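Local coordinates for extracellular solute-binding protein family 5 (Brucella melitensis, PDB 4ONY) that probably captures peptides or related solutes in the periplasm and delivers them to an ABC transporter, as a family 5 solute-binding protein, at residues A[354-359]-A[545-550]; A[362-367]-A[390-395]; A[327-332]-A[411-416]. All coordinates share one frame; numbering follows the deposited sequence. Where two conformers were deposited one is given.

Contact 1 of 3, residues A[354-359]-A[545-550]; sequences SFWEGS and RALDRV
The carboxylate of Asp548, carried on a helix, grips the loop at Ser354 and Phe355 with one oxygen for each residue. Ser354 OG donates to Asp548 OD2 over 2.7 Å, arriving from above the carboxylate plane, 39° out of it. Asp548 OD1 takes the backbone N-H of Phe355, with Phe355 N 2.9 Å away on the syn side. Asp548 reaches both donors because its CG stands anti to the backbone N (chi1 -167°), which carries the carboxylate across to the loop. OD2 accepts a further bond from Ser363 OG; three donors converge on this buried carboxylate and would be expected to stabilise a negative charge there.

The same serine hydroxyl also organises its own chain. Ser354 OG accepts from Trp356 N at 2.9 Å, an ST turn, and a type II beta turn follows from Trp356 to Ser359, where Trp356 O receives both the N-H and the hydroxyl of Ser359.

Apolar and ring contacts complete the seam. The six-membered part of the Trp356 indole runs alongside Asp548 in the opposite sense, its CE3 and CZ3 each 3.8 Å from Asp548 CB, while the tip, CH2, meets Leu547 CD2 at 3.7 Å. The Phe355 ring turns its edge to Asp548 OD1, with CD2 at 3.6 Å and the ring plane 85° from that of the carboxylate.

Beyond the pair, Phe355 meets Trp503 and Tyr557 edge-to-face. Helix 522-533 covers Leu547 through Met527 and Leu531, and the loop that follows strand 350-351 is thereby fastened to helix 537-553.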
ATOM      1  N   SER A 354       1.305   1.956 -15.574  1.00 12.01           N
ATOM      2  CA  SER A 354      -0.071   1.706 -15.148  1.00 11.59           C
ATOM      3  C   SER A 354      -0.255   2.199 -13.709  1.00 11.37           C
ATOM      4  O   SER A 354       0.707   2.189 -12.933  1.00 11.08           O
ATOM      5  CB  SER A 354      -0.299   0.195 -15.149  1.00 11.41           C
ATOM      6  OG  SER A 354      -1.537  -0.210 -14.559  1.00 11.33           O
ATOM      7  N   PHE A 355      -1.496   2.508 -13.362  1.00 11.26           N
ATOM      8  CA  PHE A 355      -1.859   2.781 -11.984  1.00 11.93           C
ATOM      9  C   PHE A 355      -1.942   1.501 -11.138  1.00 11.96           C
ATOM     10  O   PHE A 355      -2.109   1.604  -9.942  1.00 12.24           O
ATOM     11  CB  PHE A 355      -3.165   3.576 -11.948  1.00 11.86           C
ATOM     12  CG  PHE A 355      -3.024   4.966 -12.520  1.00 12.01           C
ATOM     13  CD1 PHE A 355      -2.638   5.997 -11.728  1.00 12.22           C
ATOM     14  CD2 PHE A 355      -3.234   5.206 -13.844  1.00 12.75           C
ATOM     15  CE1 PHE A 355      -2.489   7.259 -12.227  1.00 12.67           C
ATOM     16  CE2 PHE A 355      -3.075   6.471 -14.379  1.00 12.41           C
ATOM     17  CZ  PHE A 355      -2.716   7.504 -13.563  1.00 12.32           C
ATOM     18  N   TRP A 356      -1.796   0.313 -11.755  1.00 12.07           N
ATOM     19  CA  TRP A 356      -1.639  -0.930 -11.008  1.00 12.40           C
ATOM     20  C   TRP A 356      -0.382  -1.648 -11.534  1.00 12.85           C
ATOM     21  O   TRP A 356      -0.344  -2.867 -11.683  1.00 13.20           O
ATOM     22  CB  TRP A 356      -2.924  -1.807 -11.066  1.00 12.18           C
ATOM     23  CG  TRP A 356      -3.990  -1.201 -10.182  1.00 11.80           C
ATOM     24  CD1 TRP A 356      -4.193  -1.430  -8.844  1.00 12.11           C
ATOM     25  CD2 TRP A 356      -4.926  -0.184 -10.553  1.00 11.50           C
ATOM     26  NE1 TRP A 356      -5.205  -0.624  -8.353  1.00 11.82           N
ATOM     27  CE2 TRP A 356      -5.672   0.157  -9.373  1.00 11.58           C
ATOM     28  CE3 TRP A 356      -5.205   0.482 -11.748  1.00 10.87           C
ATOM     29  CZ2 TRP A 356      -6.668   1.105  -9.377  1.00 11.22           C
ATOM     30  CZ3 TRP A 356      -6.205   1.429 -11.756  1.00 11.01           C
ATOM     31  CH2 TRP A 356      -6.935   1.745 -10.568  1.00 11.07           C
ATOM     32  N   GLU A 357       0.658  -0.858 -11.754  1.00 13.46           N
ATOM     33  CA  GLU A 357       1.942  -1.300 -12.288  1.00 14.23           C
ATOM     34  C   GLU A 357       2.466  -2.589 -11.654  1.00 15.16           C
ATOM     35  O   GLU A 357       2.608  -2.694 -10.438  1.00 15.10           O
ATOM     36  CB  GLU A 357       2.973  -0.193 -12.070  1.00 14.62           C
ATOM     37  CG  GLU A 357       4.386  -0.471 -12.586  1.00 14.97           C
ATOM     38  CD  GLU A 357       4.458  -0.682 -14.082  1.00 15.11           C
ATOM     39  OE1 GLU A 357       3.695  -0.053 -14.822  1.00 14.76           O
ATOM     40  OE2 GLU A 357       5.300  -1.487 -14.536  1.00 15.21           O
ATOM     41  N   GLY A 358       2.833  -3.508 -12.516  1.00 15.89           N
ATOM     42  CA  GLY A 358       3.481  -4.751 -12.130  1.00 17.32           C
ATOM     43  C   GLY A 358       2.532  -5.820 -11.640  1.00 18.15           C
ATOM     44  O   GLY A 358       3.001  -6.873 -11.180  1.00 21.18           O
ATOM     45  N   SER A 359       1.219  -5.565 -11.673  1.00 16.24           N
ATOM     46  CA  SER A 359       0.256  -6.532 -11.181  1.00 15.62           C
ATOM     47  C   SER A 359      -0.651  -7.010 -12.305  1.00 15.50           C
ATOM     48  O   SER A 359      -0.708  -6.419 -13.367  1.00 14.28           O
ATOM     49  CB  SER A 359      -0.597  -5.930 -10.049  1.00 15.47           C
ATOM     50  OG  SER A 359      -1.558  -4.995 -10.541  1.00 14.04           O
ATOM     51  N   ARG A 545      -8.933  -3.018 -14.700  1.00 11.63           N
ATOM     52  CA  ARG A 545      -8.193  -2.728 -15.927  1.00 11.72           C
ATOM     53  C   ARG A 545      -8.896  -1.604 -16.737  1.00 11.56           C
ATOM     54  O   ARG A 545      -8.226  -0.721 -17.296  1.00 11.26           O
ATOM     55  CB  ARG A 545      -8.034  -3.986 -16.758  1.00 11.99           C
ATOM     56  CG  ARG A 545      -7.020  -4.968 -16.155  1.00 12.33           C
ATOM     57  CD  ARG A 545      -6.854  -6.180 -17.074  1.00 12.78           C
ATOM     58  NE  ARG A 545      -5.930  -7.156 -16.518  1.00 12.49           N
ATOM     59  CZ  ARG A 545      -5.894  -8.426 -16.862  1.00 13.10           C
ATOM     60  NH1 ARG A 545      -6.634  -8.905 -17.839  1.00 13.03           N
ATOM     61  NH2 ARG A 545      -5.036  -9.215 -16.269  1.00 13.60           N
ATOM     62  N   ALA A 546     -10.225  -1.644 -16.787  1.00 11.40           N
ATOM     63  CA  ALA A 546     -10.961  -0.635 -17.525  1.00 11.85           C
ATOM     64  C   ALA A 546     -10.758   0.735 -16.886  1.00 11.64           C
ATOM     65  O   ALA A 546     -10.539   1.709 -17.605  1.00 11.63           O
ATOM     66  CB  ALA A 546     -12.446  -0.993 -17.596  1.00 12.42           C
ATOM     67  N   LEU A 547     -10.755   0.801 -15.540  1.00 11.40           N
ATOM     68  CA  LEU A 547     -10.444   2.045 -14.829  1.00 11.43           C
ATOM     69  C   LEU A 547      -9.050   2.518 -15.231  1.00 11.34           C
ATOM     70  O   LEU A 547      -8.863   3.674 -15.604  1.00 11.19           O
ATOM     71  CB  LEU A 547     -10.558   1.898 -13.299  1.00 11.57           C
ATOM     72  CG  LEU A 547     -10.225   3.155 -12.456  1.00 11.87           C
ATOM     73  CD1 LEU A 547     -11.064   4.368 -12.842  1.00 11.98           C
ATOM     74  CD2 LEU A 547     -10.435   2.905 -10.977  1.00 12.30           C
ATOM     75  N   ASP A 548      -8.081   1.601 -15.196  1.00 11.43           N
ATOM     76  CA  ASP A 548      -6.711   1.919 -15.581  1.00 11.09           C
ATOM     77  C   ASP A 548      -6.668   2.552 -16.976  1.00 10.84           C
ATOM     78  O   ASP A 548      -6.007   3.585 -17.193  1.00 10.77           O
ATOM     79  CB  ASP A 548      -5.832   0.653 -15.497  1.00 11.35           C
ATOM     80  CG  ASP A 548      -4.352   0.949 -15.585  1.00 11.14           C
ATOM     81  OD1 ASP A 548      -3.903   1.888 -14.929  1.00 11.38           O
ATOM     82  OD2 ASP A 548      -3.615   0.172 -16.226  1.00 12.06           O
ATOM     83  N   ARG A 549      -7.409   1.970 -17.905  1.00 10.93           N
ATOM     84  CA  ARG A 549      -7.399   2.416 -19.309  1.00 10.98           C
ATOM     85  C   ARG A 549      -7.925   3.841 -19.427  1.00 10.85           C
ATOM     86  O   ARG A 549      -7.369   4.661 -20.152  1.00 10.02           O
ATOM     87  CB  ARG A 549      -8.207   1.507 -20.218  1.00 11.26           C
ATOM     88  CG  ARG A 549      -7.639   0.106 -20.385  1.00 11.36           C
ATOM     89  CD  ARG A 549      -8.417  -0.728 -21.398  1.00 11.91           C
ATOM     90  NE  ARG A 549      -8.192  -2.148 -21.150  1.00 12.17           N
ATOM     91  CZ  ARG A 549      -7.130  -2.841 -21.564  1.00 12.01           C
ATOM     92  NH1 ARG A 549      -6.175  -2.303 -22.336  1.00 11.43           N
ATOM     93  NH2 ARG A 549      -7.013  -4.087 -21.153  1.00 11.85           N
ATOM     94  N   VAL A 550      -8.971   4.132 -18.664  1.00 10.78           N
ATOM     95  CA  VAL A 550      -9.545   5.465 -18.701  1.00 11.13           C
ATOM     96  C   VAL A 550      -8.594   6.518 -18.113  1.00 10.88           C
ATOM     97  O   VAL A 550      -8.479   7.645 -18.654  1.00 11.13           O
ATOM     98  CB  VAL A 550     -10.902   5.513 -17.961  1.00 11.34           C
ATOM     99  CG1 VAL A 550     -11.414   6.954 -17.917  1.00 11.51           C
ATOM    100  CG2 VAL A 550     -11.919   4.567 -18.610  1.00 11.39           C
TER

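Contact 2 of 3, residues A[362-367]-A[390-395]; sequences SSVGRP and GTWHPP
The indole of Trp392 presents its edge to Val364, with CZ3 4.0 Å from Val364 CG2 and the methyl lying near the ring plane. One face of the indole carries Pro394 N, above the plane and offset toward the rim. The imidazole of His393 meets the other methyl of the same valine obliquely: Val364 CG1 is 3.6 Å from His393 ND1 and 3.7 Å from His393 CE1. Val364 can serve both rings because CG1 lies anti to the backbone N (chi1 175°) while CG2 lies beside that nitrogen, one branch for each aromatic group. His393 ND1 has its polar partner outside the two segments, in a hydrogen bond with Gln353 OE1.

No direct hydrogen bond joins the two loops; a water does so instead. It accepts from Gly365 N at 3.0 Å and donates to Trp392 O at 2.8 Å. Alongside, Gly365 CA makes a C-H...O contact of 3.3 Å with Gly390 O, and Gly390 CA lies 3.6 Å from Arg366 O. Gly390, with no side chain on the side facing the turn, lets the Arg366-Pro367 peptide lie directly against its CA.

Gly365 occupies the third position of a type II beta turn from Ser363 to Arg366, its usual place for glycine, and Gly390 is the positive-phi residue that ends helix 385-389. The arrangement is thus a beta turn docked against a helix-terminating glycine at the protein surface.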
ATOM      1  N   SER A 362      -2.994  -4.276 -13.974  1.00 12.50           N
ATOM      2  CA  SER A 362      -2.532  -3.367 -15.009  1.00 12.04           C
ATOM      3  C   SER A 362      -3.152  -3.704 -16.349  1.00 11.99           C
ATOM      4  O   SER A 362      -3.151  -4.882 -16.762  1.00 12.41           O
ATOM      5  CB  SER A 362      -1.002  -3.478 -15.172  1.00 12.47           C
ATOM      6  OG  SER A 362      -0.557  -2.714 -16.280  1.00 11.92           O
ATOM      7  N   SER A 363      -3.611  -2.676 -17.071  1.00 11.62           N
ATOM      8  CA  SER A 363      -4.149  -2.851 -18.416  1.00 11.39           C
ATOM      9  C   SER A 363      -3.100  -2.852 -19.516  1.00 11.89           C
ATOM     10  O   SER A 363      -3.409  -3.174 -20.702  1.00 12.04           O
ATOM     11  CB  SER A 363      -5.128  -1.732 -18.735  1.00 11.31           C
ATOM     12  OG  SER A 363      -4.453  -0.472 -18.798  1.00 11.21           O
ATOM     13  N   VAL A 364      -1.876  -2.458 -19.171  1.00 11.98           N
ATOM     14  CA  VAL A 364      -0.842  -2.192 -20.190  1.00 12.01           C
ATOM     15  C   VAL A 364      -0.388  -3.482 -20.893  1.00 12.13           C
ATOM     16  O   VAL A 364      -0.127  -4.483 -20.259  1.00 11.07           O
ATOM     17  CB  VAL A 364       0.336  -1.449 -19.536  1.00 12.22           C
ATOM     18  CG1 VAL A 364       1.492  -1.255 -20.513  1.00 12.52           C
ATOM     19  CG2 VAL A 364      -0.159  -0.109 -19.023  1.00 12.07           C
ATOM     20  N   GLY A 365      -0.344  -3.451 -22.235  1.00 12.59           N
ATOM     21  CA  GLY A 365       0.085  -4.601 -23.022  1.00 13.09           C
ATOM     22  C   GLY A 365      -0.970  -5.707 -23.083  1.00 13.78           C
ATOM     23  O   GLY A 365      -0.687  -6.841 -23.455  1.00 14.16           O
ATOM     24  N   ARG A 366      -2.185  -5.388 -22.675  1.00 14.08           N
ATOM     25  CA  ARG A 366      -3.323  -6.332 -22.755  1.00 14.46           C
ATOM     26  C   ARG A 366      -4.448  -5.711 -23.576  1.00 14.62           C
ATOM     27  O   ARG A 366      -4.953  -4.625 -23.223  1.00 14.50           O
ATOM     28  CB  ARG A 366      -3.832  -6.613 -21.354  1.00 15.07           C
ATOM     29  CG  ARG A 366      -2.769  -7.148 -20.416  1.00 15.52           C
ATOM     30  CD  ARG A 366      -3.333  -7.405 -19.058  1.00 16.02           C
ATOM     31  NE  ARG A 366      -2.277  -7.900 -18.198  1.00 17.08           N
ATOM     32  CZ  ARG A 366      -1.901  -9.162 -18.133  1.00 18.92           C
ATOM     33  NH1 ARG A 366      -2.575 -10.118 -18.804  1.00 20.94           N
ATOM     34  NH2 ARG A 366      -0.897  -9.493 -17.349  1.00 19.44           N
ATOM     35  N   PRO A 367      -4.867  -6.374 -24.658  1.00 14.81           N
ATOM     36  CA  PRO A 367      -6.114  -5.902 -25.273  1.00 14.97           C
ATOM     37  C   PRO A 367      -7.324  -5.987 -24.316  1.00 15.08           C
ATOM     38  O   PRO A 367      -7.391  -6.860 -23.454  1.00 15.75           O
ATOM     39  CB  PRO A 367      -6.299  -6.843 -26.462  1.00 15.43           C
ATOM     40  CG  PRO A 367      -5.629  -8.110 -26.043  1.00 16.06           C
ATOM     41  CD  PRO A 367      -4.486  -7.724 -25.130  1.00 15.42           C
ATOM     42  N   GLY A 390      -3.975  -2.361 -26.130  1.00 15.90           N
ATOM     43  CA  GLY A 390      -2.781  -2.838 -25.421  1.00 15.70           C
ATOM     44  C   GLY A 390      -1.464  -2.603 -26.174  1.00 15.95           C
ATOM     45  O   GLY A 390      -0.478  -3.339 -25.967  1.00 15.51           O
ATOM     46  N   THR A 391      -1.433  -1.595 -27.038  1.00 15.18           N
ATOM     47  CA  THR A 391      -0.194  -1.229 -27.732  1.00 16.12           C
ATOM     48  C   THR A 391       0.433   0.051 -27.198  1.00 16.11           C
ATOM     49  O   THR A 391       1.517   0.417 -27.605  1.00 17.13           O
ATOM     50  CB  THR A 391      -0.439  -1.053 -29.261  1.00 16.65           C
ATOM     51  OG1 THR A 391      -1.395  -0.012 -29.462  1.00 15.56           O
ATOM     52  CG2 THR A 391      -0.935  -2.379 -29.880  1.00 17.39           C
ATOM     53  N   TRP A 392      -0.244   0.740 -26.287  1.00 16.45           N
ATOM     54  CA  TRP A 392       0.293   1.960 -25.687  1.00 15.95           C
ATOM     55  C   TRP A 392       1.411   1.690 -24.663  1.00 15.75           C
ATOM     56  O   TRP A 392       1.271   0.843 -23.782  1.00 15.21           O
ATOM     57  CB  TRP A 392      -0.832   2.759 -24.985  1.00 16.40           C
ATOM     58  CG  TRP A 392      -0.260   3.951 -24.289  1.00 17.06           C
ATOM     59  CD1 TRP A 392       0.073   5.164 -24.857  1.00 16.99           C
ATOM     60  CD2 TRP A 392       0.129   4.022 -22.922  1.00 16.88           C
ATOM     61  NE1 TRP A 392       0.661   5.961 -23.914  1.00 17.85           N
ATOM     62  CE2 TRP A 392       0.684   5.293 -22.712  1.00 17.94           C
ATOM     63  CE3 TRP A 392       0.077   3.128 -21.856  1.00 18.14           C
ATOM     64  CZ2 TRP A 392       1.160   5.703 -21.465  1.00 18.79           C
ATOM     65  CZ3 TRP A 392       0.565   3.522 -20.605  1.00 18.26           C
ATOM     66  CH2 TRP A 392       1.093   4.798 -20.414  1.00 18.90           C
ATOM     67  N   HIS A 393       2.486   2.457 -24.772  1.00 15.05           N
ATOM     68  CA  HIS A 393       3.493   2.606 -23.738  1.00 15.60           C
ATOM     69  C   HIS A 393       4.019   4.039 -23.788  1.00 15.84           C
ATOM     70  O   HIS A 393       4.014   4.683 -24.848  1.00 15.73           O
ATOM     71  CB  HIS A 393       4.670   1.625 -23.928  1.00 15.73           C
ATOM     72  CG  HIS A 393       4.209   0.222 -24.148  1.00 16.69           C
ATOM     73  ND1 HIS A 393       3.882  -0.623 -23.107  1.00 16.42           N
ATOM     74  CD2 HIS A 393       3.903  -0.445 -25.287  1.00 16.78           C
ATOM     75  CE1 HIS A 393       3.447  -1.768 -23.600  1.00 17.16           C
ATOM     76  NE2 HIS A 393       3.432  -1.675 -24.921  1.00 16.90           N
ATOM     77  N   PRO A 394       4.477   4.546 -22.635  1.00 15.40           N
ATOM     78  CA  PRO A 394       5.157   5.799 -22.679  1.00 15.60           C
ATOM     79  C   PRO A 394       6.367   5.690 -23.629  1.00 15.24           C
ATOM     80  O   PRO A 394       6.926   4.610 -23.769  1.00 14.57           O
ATOM     81  CB  PRO A 394       5.640   5.972 -21.245  1.00 15.91           C
ATOM     82  CG  PRO A 394       4.824   5.062 -20.418  1.00 16.08           C
ATOM     83  CD  PRO A 394       4.527   3.913 -21.315  1.00 15.94           C
ATOM     84  N   PRO A 395       6.785   6.805 -24.237  1.00 15.58           N
ATOM     85  CA  PRO A 395       8.002   6.798 -25.057  1.00 16.21           C
ATOM     86  C   PRO A 395       9.235   6.232 -24.367  1.00 16.04           C
ATOM     87  O   PRO A 395       9.480   6.522 -23.186  1.00 15.38           O
ATOM     88  CB  PRO A 395       8.265   8.286 -25.347  1.00 16.36           C
ATOM     89  CG  PRO A 395       7.045   8.991 -24.981  1.00 16.53           C
ATOM     90  CD  PRO A 395       6.278   8.169 -24.008  1.00 16.08           C
TER
HETATM   91  O   HOH W   1      -0.973  -0.822 -23.582  1.00 13.65           O

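Contact 3 of 3, residues A[327-332]-A[411-416]; sequences VRQALG and YDLLSQ
Ala330 points its CB toward the opposing helix, where the methyl meets both Leu413 and Leu414. The methyl lies 3.9 Å from Leu413 CB and 3.6 Å from Leu414 CG, so one small side chain touches two consecutive leucines. The alanine and Leu413 face each other with their CA atoms 5.7 Å apart, a spacing that a short side chain permits.

The leucines then spread to either side of this methyl. Leu414 leaves its helix at a slant, but its end swings inward: CD2 passes beside Ala330 CB at 3.7 Å and reaches Val327 CG1 at 4.0 Å, the two side chains crossing at about a right angle. Val327 offers CG1 because that branch stands anti to the backbone N (chi1 171°). Leu413 extends the other way, toward Gln329, and again the chains cross nearly perpendicularly. The extended glutamine lies across the isobutyl fork, with CD 3.8 Å from Leu413 CD1 and OE1 3.6 Å from Leu413 CD2. The amide thus packs on the aliphatic branches, and no hydrogen bond joins the two segments.

Around the pair, Phe421 of strand 420-422 touches Leu414, while Leu331 packs on Phe315 of strand 310-315.

The helical segments run antiparallel, their directions 164° apart and their axes approaching to 8.5 Å. Helices 325-333 and 404-416 thus form a close antiparallel pair with an alanine at the interface, beside the mixed sheet to which strand 310-315 belongs.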
ATOM      1  N   VAL A 327      -3.248  18.428 -24.756  1.00 11.39           N
ATOM      2  CA  VAL A 327      -2.078  19.155 -24.250  1.00 11.19           C
ATOM      3  C   VAL A 327      -1.341  18.307 -23.188  1.00 11.13           C
ATOM      4  O   VAL A 327      -0.099  18.186 -23.202  1.00 11.04           O
ATOM      5  CB  VAL A 327      -2.504  20.515 -23.685  1.00 11.39           C
ATOM      6  CG1 VAL A 327      -1.360  21.206 -22.963  1.00 11.33           C
ATOM      7  CG2 VAL A 327      -3.074  21.418 -24.774  1.00 11.56           C
ATOM      8  N   ARG A 328      -2.096  17.732 -22.259  1.00 10.80           N
ATOM      9  CA  ARG A 328      -1.504  16.844 -21.246  1.00 11.39           C
ATOM     10  C   ARG A 328      -0.787  15.667 -21.915  1.00 11.24           C
ATOM     11  O   ARG A 328       0.335  15.335 -21.546  1.00 11.06           O
ATOM     12  CB  ARG A 328      -2.568  16.343 -20.245  1.00 11.49           C
ATOM     13  CG  ARG A 328      -3.210  17.511 -19.495  1.00 11.52           C
ATOM     14  CD  ARG A 328      -3.995  17.061 -18.313  1.00 11.51           C
ATOM     15  NE  ARG A 328      -5.065  16.116 -18.682  1.00 11.55           N
ATOM     16  CZ  ARG A 328      -6.324  16.392 -18.955  1.00 11.15           C
ATOM     17  NH1 ARG A 328      -6.755  17.618 -19.021  1.00 11.65           N
ATOM     18  NH2 ARG A 328      -7.169  15.390 -19.175  1.00 11.07           N
ATOM     19  N   GLN A 329      -1.411  15.081 -22.924  1.00 11.84           N
ATOM     20  CA  GLN A 329      -0.803  13.967 -23.652  1.00 12.97           C
ATOM     21  C   GLN A 329       0.543  14.368 -24.277  1.00 13.05           C
ATOM     22  O   GLN A 329       1.531  13.664 -24.122  1.00 12.69           O
ATOM     23  CB  GLN A 329      -1.756  13.480 -24.735  1.00 14.44           C
ATOM     24  CG  GLN A 329      -1.419  12.186 -25.470  1.00 16.44           C
ATOM     25  CD  GLN A 329      -2.364  11.988 -26.676  1.00 18.43           C
ATOM     26  OE1 GLN A 329      -3.271  12.820 -26.969  1.00 21.87           O
ATOM     27  NE2 GLN A 329      -2.156  10.950 -27.368  1.00 19.52           N
ATOM     28  N   ALA A 330       0.573  15.504 -24.985  1.00 12.89           N
ATOM     29  CA  ALA A 330       1.823  16.034 -25.557  1.00 13.03           C
ATOM     30  C   ALA A 330       2.907  16.229 -24.495  1.00 13.04           C
ATOM     31  O   ALA A 330       4.069  15.819 -24.690  1.00 12.69           O
ATOM     32  CB  ALA A 330       1.572  17.378 -26.237  1.00 13.14           C
ATOM     33  N   LEU A 331       2.558  16.891 -23.400  1.00 13.31           N
ATOM     34  CA  LEU A 331       3.580  17.219 -22.382  1.00 14.60           C
ATOM     35  C   LEU A 331       4.138  15.972 -21.693  1.00 14.94           C
ATOM     36  O   LEU A 331       5.305  15.935 -21.351  1.00 15.46           O
ATOM     37  CB  LEU A 331       3.045  18.186 -21.339  1.00 15.37           C
ATOM     38  CG  LEU A 331       2.635  19.550 -21.927  1.00 16.94           C
ATOM     39  CD1 LEU A 331       2.068  20.451 -20.841  1.00 18.17           C
ATOM     40  CD2 LEU A 331       3.636  20.308 -22.754  1.00 17.29           C
ATOM     41  N   GLY A 332       3.277  14.983 -21.472  1.00 15.14           N
ATOM     42  CA  GLY A 332       3.678  13.668 -21.005  1.00 15.73           C
ATOM     43  C   GLY A 332       4.740  12.995 -21.873  1.00 16.77           C
ATOM     44  O   GLY A 332       5.590  12.293 -21.344  1.00 18.98           O
ATOM     45  N   TYR A 411       5.011  18.160 -30.495  1.00 19.10           N
ATOM     46  CA  TYR A 411       4.811  19.324 -31.343  1.00 21.40           C
ATOM     47  C   TYR A 411       3.551  19.214 -32.199  1.00 19.91           C
ATOM     48  O   TYR A 411       2.740  20.132 -32.227  1.00 17.68           O
ATOM     49  CB  TYR A 411       6.079  19.544 -32.160  1.00 25.88           C
ATOM     50  CG  TYR A 411       5.992  20.594 -33.213  1.00 32.07           C
ATOM     51  CD1 TYR A 411       5.508  20.303 -34.502  1.00 36.91           C
ATOM     52  CD2 TYR A 411       6.404  21.890 -32.942  1.00 38.02           C
ATOM     53  CE1 TYR A 411       5.443  21.285 -35.496  1.00 41.44           C
ATOM     54  CE2 TYR A 411       6.336  22.888 -33.925  1.00 42.47           C
ATOM     55  CZ  TYR A 411       5.854  22.584 -35.194  1.00 43.38           C
ATOM     56  OH  TYR A 411       5.789  23.574 -36.163  1.00 49.18           O
ATOM     57  N   ASP A 412       3.368  18.059 -32.838  1.00 19.21           N
ATOM     58  CA  ASP A 412       2.198  17.813 -33.658  0.50 19.44           C
ATOM     59  C   ASP A 412       0.878  17.838 -32.812  1.00 19.15           C
ATOM     60  O   ASP A 412      -0.124  18.461 -33.215  1.00 17.66           O
ATOM     61  CB  ASP A 412       2.376  16.497 -34.464  0.50 19.65           C
ATOM     62  CG  ASP A 412       3.546  16.548 -35.488  0.50 19.96           C
ATOM     63  OD1 ASP A 412       4.025  17.637 -35.855  0.50 20.23           O
ATOM     64  OD2 ASP A 412       3.996  15.468 -35.933  0.50 20.23           O
ATOM     65  N   LEU A 413       0.870  17.150 -31.671  1.00 18.51           N
ATOM     66  CA  LEU A 413      -0.315  17.175 -30.770  1.00 18.37           C
ATOM     67  C   LEU A 413      -0.676  18.592 -30.296  1.00 16.73           C
ATOM     68  O   LEU A 413      -1.853  18.965 -30.306  1.00 18.20           O
ATOM     69  CB  LEU A 413      -0.120  16.295 -29.529  1.00 19.81           C
ATOM     70  CG  LEU A 413      -0.336  14.789 -29.736  1.00 22.49           C
ATOM     71  CD1 LEU A 413       0.233  13.958 -28.585  1.00 22.48           C
ATOM     72  CD2 LEU A 413      -1.823  14.450 -29.889  1.00 24.86           C
ATOM     73  N   LEU A 414       0.309  19.375 -29.886  1.00 15.19           N
ATOM     74  CA  LEU A 414       0.041  20.729 -29.392  1.00 15.54           C
ATOM     75  C   LEU A 414      -0.510  21.592 -30.546  1.00 15.32           C
ATOM     76  O   LEU A 414      -1.397  22.379 -30.320  1.00 14.08           O
ATOM     77  CB  LEU A 414       1.293  21.404 -28.782  1.00 15.22           C
ATOM     78  CG  LEU A 414       1.783  20.766 -27.480  1.00 15.18           C
ATOM     79  CD1 LEU A 414       3.176  21.269 -27.127  1.00 15.54           C
ATOM     80  CD2 LEU A 414       0.826  21.019 -26.348  1.00 14.82           C
ATOM     81  N   SER A 415       0.020  21.412 -31.763  1.00 16.02           N
ATOM     82  CA  SER A 415      -0.503  22.122 -32.935  1.00 17.13           C
ATOM     83  C   SER A 415      -1.972  21.749 -33.220  1.00 16.85           C
ATOM     84  O   SER A 415      -2.801  22.624 -33.419  1.00 16.23           O
ATOM     85  CB  SER A 415       0.379  21.887 -34.163  1.00 18.59           C
ATOM     86  OG  SER A 415       1.672  22.394 -33.923  1.00 19.57           O
ATOM     87  N   GLN A 416      -2.304  20.467 -33.146  1.00 17.28           N
ATOM     88  CA  GLN A 416      -3.714  20.034 -33.278  1.00 18.19           C
ATOM     89  C   GLN A 416      -4.607  20.649 -32.196  1.00 17.61           C
ATOM     90  O   GLN A 416      -5.768  20.903 -32.414  1.00 17.57           O
ATOM     91  CB  GLN A 416      -3.813  18.497 -33.211  1.00 19.96           C
ATOM     92  CG  GLN A 416      -3.093  17.789 -34.362  1.00 21.21           C
ATOM     93  CD  GLN A 416      -3.748  18.002 -35.748  1.00 22.84           C
ATOM     94  OE1 GLN A 416      -4.771  17.433 -36.030  1.00 26.37           O
ATOM     95  NE2 GLN A 416      -3.131  18.762 -36.604  1.00 23.72           N
TER

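All three contacts lie on the same side of the chain's centre, around the mixed sheet that includes strands 310-315, 350-351 and 557-562. Contacts 1 and 2 adjoin, their centres about 9 Å apart, and share the loop between strand 350-351 and helix 370-376; Asp548 and Arg549 reach from helix 537-553 to Ser363 and Arg366. Contact 3 stands apart, about 23 Å from contact 1 and 19 Å from contact 2, centre to centre. Along the chain, contact 2 is nested within the spans of both others, whereas contacts 1 and 3 interleave. The loop after strand 350-351 is thus tied to helix 537-553 and to the loop after helix 385-389, while contact 3 pairs two helices farther out.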